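Local coordinates for competence protein ComEA-related protein (Thermus thermophilus, PDB 2DUY) that is of unknown function but carries helix-hairpin-helix motifs and may bind DNA, as related competence proteins do, at residues 18-30 against 40-52. Sequence-based numbering, arbitrary orientation.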
loop_
_atom_site.group_PDB
_atom_site.type_symbol
_atom_site.label_atom_id
_atom_site.label_comp_id
_atom_site.label_asym_id
_atom_site.label_seq_id
_atom_site.Cartn_x
_atom_site.Cartn_y
_atom_site.Cartn_z
ATOM N N PRO A 18 0.754 -5.950 9.801
ATOM C CA PRO A 18 0.893 -5.517 8.404
ATOM C C PRO A 18 -0.381 -4.800 7.951
ATOM O O PRO A 18 -1.477 -5.152 8.385
ATOM C CB PRO A 18 1.103 -6.832 7.651
ATOM C CG PRO A 18 1.766 -7.712 8.679
ATOM C CD PRO A 18 0.945 -7.406 9.913
ATOM N N VAL A 19 -0.228 -3.804 7.083
ATOM C CA VAL A 19 -1.359 -3.028 6.573
ATOM C C VAL A 19 -2.007 -3.764 5.400
ATOM O O VAL A 19 -1.305 -4.218 4.494
ATOM C CB VAL A 19 -0.890 -1.633 6.093
ATOM C CG1 VAL A 19 -2.057 -0.860 5.500
ATOM C CG2 VAL A 19 -0.281 -0.857 7.258
ATOM N N SER A 20 -3.338 -3.878 5.427
ATOM C CA SER A 20 -4.096 -4.560 4.373
ATOM C C SER A 20 -4.326 -3.667 3.156
ATOM O O SER A 20 -4.928 -2.599 3.277
ATOM C CB SER A 20 -5.459 -5.009 4.906
ATOM O OG SER A 20 -6.291 -5.461 3.843
ATOM N N LEU A 21 -3.863 -4.108 1.987
ATOM C CA LEU A 21 -4.036 -3.329 0.772
ATOM C C LEU A 21 -5.509 -3.164 0.448
ATOM O O LEU A 21 -5.906 -2.144 -0.094
ATOM C CB LEU A 21 -3.338 -3.992 -0.435
ATOM C CG LEU A 21 -1.808 -3.921 -0.424
ATOM C CD1 LEU A 21 -1.253 -4.648 -1.625
ATOM C CD2 LEU A 21 -1.363 -2.457 -0.430
ATOM N N ASN A 22 -6.306 -4.163 0.806
ATOM C CA ASN A 22 -7.739 -4.152 0.517
ATOM C C ASN A 22 -8.632 -3.445 1.520
ATOM O O ASN A 22 -9.703 -2.945 1.160
ATOM C CB ASN A 22 -8.255 -5.585 0.385
ATOM C CG ASN A 22 -7.864 -6.224 -0.925
ATOM O OD1 ASN A 22 -7.725 -5.542 -1.940
ATOM N ND2 ASN A 22 -7.713 -7.549 -0.921
ATOM N N GLU A 23 -8.196 -3.389 2.771
ATOM C CA GLU A 23 -9.037 -2.812 3.809
ATOM C C GLU A 23 -8.600 -1.518 4.488
ATOM O O GLU A 23 -9.389 -0.901 5.203
ATOM C CB GLU A 23 -9.298 -3.900 4.857
ATOM C CG GLU A 23 -9.838 -5.194 4.246
ATOM C CD GLU A 23 -10.027 -6.300 5.265
ATOM O OE1 GLU A 23 -9.105 -6.521 6.077
ATOM O OE2 GLU A 23 -11.094 -6.957 5.248
ATOM N N ALA A 24 -7.363 -1.091 4.274
ATOM C CA ALA A 24 -6.886 0.141 4.901
ATOM C C ALA A 24 -7.590 1.395 4.391
ATOM O O ALA A 24 -8.048 1.443 3.252
ATOM C CB ALA A 24 -5.391 0.281 4.680
ATOM N N SER A 25 -7.665 2.410 5.250
ATOM C CA SER A 25 -8.266 3.692 4.900
ATOM C C SER A 25 -7.163 4.483 4.201
ATOM O O SER A 25 -6.001 4.093 4.254
ATOM C CB SER A 25 -8.664 4.449 6.158
ATOM O OG SER A 25 -7.500 4.825 6.866
ATOM N N LEU A 26 -7.517 5.599 3.573
ATOM C CA LEU A 26 -6.524 6.408 2.875
ATOM C C LEU A 26 -5.384 6.824 3.803
ATOM O O LEU A 26 -4.216 6.733 3.433
ATOM C CB LEU A 26 -7.168 7.659 2.280
ATOM C CG LEU A 26 -6.280 8.381 1.262
ATOM C CD1 LEU A 26 -6.361 7.661 -0.093
ATOM C CD2 LEU A 26 -6.716 9.830 1.136
ATOM N N GLU A 27 -5.736 7.284 5.004
ATOM C CA GLU A 27 -4.759 7.735 5.999
ATOM C C GLU A 27 -3.801 6.619 6.406
ATOM O O GLU A 27 -2.606 6.852 6.600
ATOM C CB GLU A 27 -5.465 8.232 7.266
ATOM C CG GLU A 27 -6.535 9.297 7.067
ATOM C CD GLU A 27 -5.973 10.667 6.738
ATOM O OE1 GLU A 27 -6.760 11.640 6.714
ATOM O OE2 GLU A 27 -4.752 10.775 6.501
ATOM N N GLU A 28 -4.337 5.414 6.564
ATOM C CA GLU A 28 -3.532 4.266 6.957
ATOM C C GLU A 28 -2.526 3.932 5.865
ATOM O O GLU A 28 -1.373 3.606 6.145
ATOM C CB GLU A 28 -4.441 3.069 7.265
ATOM C CG GLU A 28 -5.156 3.213 8.610
ATOM C CD GLU A 28 -6.378 2.312 8.777
ATOM O OE1 GLU A 28 -6.885 2.239 9.914
ATOM O OE2 GLU A 28 -6.840 1.691 7.796
ATOM N N LEU A 29 -2.956 4.038 4.614
ATOM C CA LEU A 29 -2.060 3.767 3.499
ATOM C C LEU A 29 -0.996 4.861 3.432
ATOM O O LEU A 29 0.163 4.610 3.079
ATOM C CB LEU A 29 -2.843 3.732 2.188
ATOM C CG LEU A 29 -3.790 2.550 1.983
ATOM C CD1 LEU A 29 -4.658 2.779 0.768
ATOM C CD2 LEU A 29 -2.959 1.273 1.806
HETATM N N MSE A 30 -1.393 6.082 3.773
HETATM C CA MSE A 30 -0.466 7.202 3.738
HETATM C C MSE A 30 0.608 7.120 4.828
HETATM O O MSE A 30 1.546 7.917 4.847
HETATM C CB MSE A 30 -1.245 8.519 3.825
HETATM C CG MSE A 30 -2.018 8.816 2.543
HETATM SE SE MSE A 30 -3.067 10.451 2.586
HETATM C CE MSE A 30 -1.620 11.736 2.599
ATOM N N ALA A 40 -1.929 6.713 -2.532
ATOM C CA ALA A 40 -2.892 6.084 -1.634
ATOM C C ALA A 40 -4.244 5.990 -2.333
ATOM O O ALA A 40 -4.927 4.966 -2.248
ATOM C CB ALA A 40 -3.017 6.884 -0.334
ATOM N N ARG A 41 -4.617 7.056 -3.029
ATOM C CA ARG A 41 -5.887 7.096 -3.759
ATOM C C ARG A 41 -5.923 6.040 -4.864
ATOM O O ARG A 41 -6.918 5.331 -5.028
ATOM C CB ARG A 41 -6.093 8.472 -4.388
ATOM C CG ARG A 41 -7.508 8.713 -4.879
ATOM C CD ARG A 41 -7.579 9.837 -5.915
ATOM N NE ARG A 41 -7.519 9.319 -7.283
ATOM C CZ ARG A 41 -6.401 9.044 -7.950
ATOM N NH1 ARG A 41 -5.212 9.240 -7.390
ATOM N NH2 ARG A 41 -6.476 8.554 -9.182
ATOM N N ARG A 42 -4.842 5.943 -5.634
ATOM C CA ARG A 42 -4.783 4.958 -6.716
ATOM C C ARG A 42 -4.825 3.533 -6.172
ATOM O O ARG A 42 -5.374 2.636 -6.806
ATOM C CB ARG A 42 -3.507 5.142 -7.540
ATOM C CG ARG A 42 -3.465 6.450 -8.312
ATOM C CD ARG A 42 -2.108 6.675 -8.948
ATOM N NE ARG A 42 -2.097 7.878 -9.775
ATOM C CZ ARG A 42 -1.005 8.390 -10.337
ATOM N NH1 ARG A 42 0.176 7.801 -10.157
ATOM N NH2 ARG A 42 -1.095 9.484 -11.086
ATOM N N ILE A 43 -4.228 3.315 -5.008
ATOM C CA ILE A 43 -4.245 1.983 -4.421
ATOM C C ILE A 43 -5.696 1.606 -4.100
ATOM O O ILE A 43 -6.130 0.514 -4.435
ATOM C CB ILE A 43 -3.373 1.918 -3.144
ATOM C CG1 ILE A 43 -1.895 1.997 -3.545
ATOM C CG2 ILE A 43 -3.651 0.615 -2.361
ATOM C CD1 ILE A 43 -0.935 2.110 -2.370
ATOM N N VAL A 44 -6.448 2.508 -3.470
ATOM C CA VAL A 44 -7.852 2.198 -3.139
ATOM C C VAL A 44 -8.653 1.928 -4.403
ATOM O O VAL A 44 -9.445 0.976 -4.471
ATOM C CB VAL A 44 -8.561 3.353 -2.386
ATOM C CG1 VAL A 44 -10.039 2.989 -2.160
ATOM C CG2 VAL A 44 -7.882 3.606 -1.055
ATOM N N GLU A 45 -8.448 2.772 -5.407
ATOM C CA GLU A 45 -9.164 2.640 -6.671
ATOM C C GLU A 45 -8.843 1.348 -7.411
ATOM O O GLU A 45 -9.657 0.859 -8.196
ATOM C CB GLU A 45 -8.867 3.849 -7.567
ATOM C CG GLU A 45 -9.467 5.148 -7.031
ATOM C CD GLU A 45 -9.287 6.324 -7.971
ATOM O OE1 GLU A 45 -9.982 7.344 -7.784
ATOM O OE2 GLU A 45 -8.453 6.235 -8.892
ATOM N N GLY A 46 -7.662 0.790 -7.153
ATOM C CA GLY A 46 -7.278 -0.440 -7.816
ATOM C C GLY A 46 -7.745 -1.726 -7.145
ATOM O O GLY A 46 -7.477 -2.816 -7.652
ATOM N N ARG A 47 -8.448 -1.612 -6.022
ATOM C CA ARG A 47 -8.936 -2.785 -5.291
ATOM C C ARG A 47 -9.924 -3.599 -6.117
ATOM O O ARG A 47 -10.638 -3.041 -6.947
ATOM C CB ARG A 47 -9.608 -2.346 -3.988
ATOM C CG ARG A 47 -8.607 -1.844 -2.962
ATOM C CD ARG A 47 -9.246 -1.170 -1.759
ATOM N NE ARG A 47 -8.187 -0.831 -0.809
ATOM C CZ ARG A 47 -8.336 -0.084 0.280
ATOM N NH1 ARG A 47 -9.520 0.440 0.589
ATOM N NH2 ARG A 47 -7.285 0.126 1.070
ATOM N N PRO A 48 -10.006 -4.915 -5.878
ATOM C CA PRO A 48 -9.253 -5.696 -4.897
ATOM C C PRO A 48 -7.910 -6.215 -5.399
ATOM O O PRO A 48 -7.674 -6.294 -6.604
ATOM C CB PRO A 48 -10.201 -6.850 -4.586
ATOM C CG PRO A 48 -10.774 -7.142 -5.932
ATOM C CD PRO A 48 -11.057 -5.747 -6.504
ATOM N N TYR A 49 -7.052 -6.568 -4.447
ATOM C CA TYR A 49 -5.738 -7.146 -4.719
ATOM C C TYR A 49 -5.792 -8.595 -4.236
ATOM O O TYR A 49 -6.246 -8.854 -3.118
ATOM C CB TYR A 49 -4.645 -6.394 -3.943
ATOM C CG TYR A 49 -4.545 -4.942 -4.346
ATOM C CD1 TYR A 49 -5.227 -3.948 -3.645
ATOM C CD2 TYR A 49 -3.852 -4.576 -5.496
ATOM C CE1 TYR A 49 -5.218 -2.631 -4.089
ATOM C CE2 TYR A 49 -3.841 -3.272 -5.948
ATOM C CZ TYR A 49 -4.528 -2.303 -5.243
ATOM O OH TYR A 49 -4.529 -1.016 -5.710
ATOM N N ALA A 50 -5.358 -9.541 -5.070
ATOM C CA ALA A 50 -5.358 -10.951 -4.666
ATOM C C ALA A 50 -4.055 -11.254 -3.933
ATOM O O ALA A 50 -3.995 -12.150 -3.089
ATOM C CB ALA A 50 -5.505 -11.862 -5.890
ATOM N N ARG A 51 -3.006 -10.511 -4.275
ATOM C CA ARG A 51 -1.709 -10.656 -3.630
ATOM C C ARG A 51 -1.027 -9.293 -3.647
ATOM O O ARG A 51 -1.400 -8.412 -4.426
ATOM C CB ARG A 51 -0.837 -11.721 -4.327
ATOM C CG ARG A 51 -0.400 -11.399 -5.780
ATOM C CD ARG A 51 -1.170 -12.221 -6.812
ATOM N NE ARG A 51 -0.757 -11.916 -8.193
ATOM C CZ ARG A 51 0.132 -12.612 -8.896
ATOM N NH1 ARG A 51 0.726 -13.673 -8.366
ATOM N NH2 ARG A 51 0.429 -12.251 -10.147
ATOM N N VAL A 52 -0.034 -9.112 -2.784
ATOM C CA VAL A 52 0.659 -7.836 -2.706
ATOM C C VAL A 52 1.319 -7.470 -4.025
ATOM O O VAL A 52 1.428 -6.297 -4.371
ATOM C CB VAL A 52 1.700 -7.852 -1.566
ATOM C CG1 VAL A 52 2.566 -6.612 -1.611
ATOM C CG2 VAL A 52 0.968 -7.922 -0.218
#
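The first helix-hairpin-helix unit of this small fold packs helix 26-29 against helix 37-45, and Arg47, just beyond the second helix, ties the 21-24 turn that precedes helix 26-29 by bonding to its backbone carbonyls. Its side chain runs extended from CG to NE and meets Leu21 O side-on with two nitrogens: NE at 2.7 Å, in the carbonyl plane on a lone pair, and NH2 at 2.9 Å, from above that plane. NH2 also donates to Ala24 O at 2.7 Å, a straighter bond (162°) with the oxygen near the guanidinium plane; NH1 adds a weak one. Asn22 O and Val44 CG2 lie over opposite faces of the guanidinium, each offset toward the rim, which limits the tilt of the group. A leucine in its place would probably leave Leu21 O and Ala24 O without these donors and set the 21-24 turn free to shift.

Beyond it, the Asn22 amide pairs with both the N-H and the C=O of Tyr49: OD1 accepts from Tyr49 N at 2.8 Å through an in-plane lone pair, while ND2 donates to Tyr49 O at 2.9 Å. Two such bonds fix the amide's rotation. The phenol packs CD1 on Leu21 CB and sends OH to Ile43 O.

Between the helices the contact is apolar. Ala40 CB is met by Leu26 CD1 at a tight 3.4 Å and by CG of Met30, present here as selenomethionine, at 3.6 Å; Leu29 CD1 reaches Ile43 CG2 and Val44 CG2. Leu73 of strand 73-74 adds to the packing on Leu21 and Val52. An apolar interface, buried at Leu29, Ala40 and Ile43 and more open at Leu26, is thus joined to a polar clamp in which side-chain donors and acceptors match backbone groups, a pairing consistent with fixing how the 21-24 turn sits on residues 47-49.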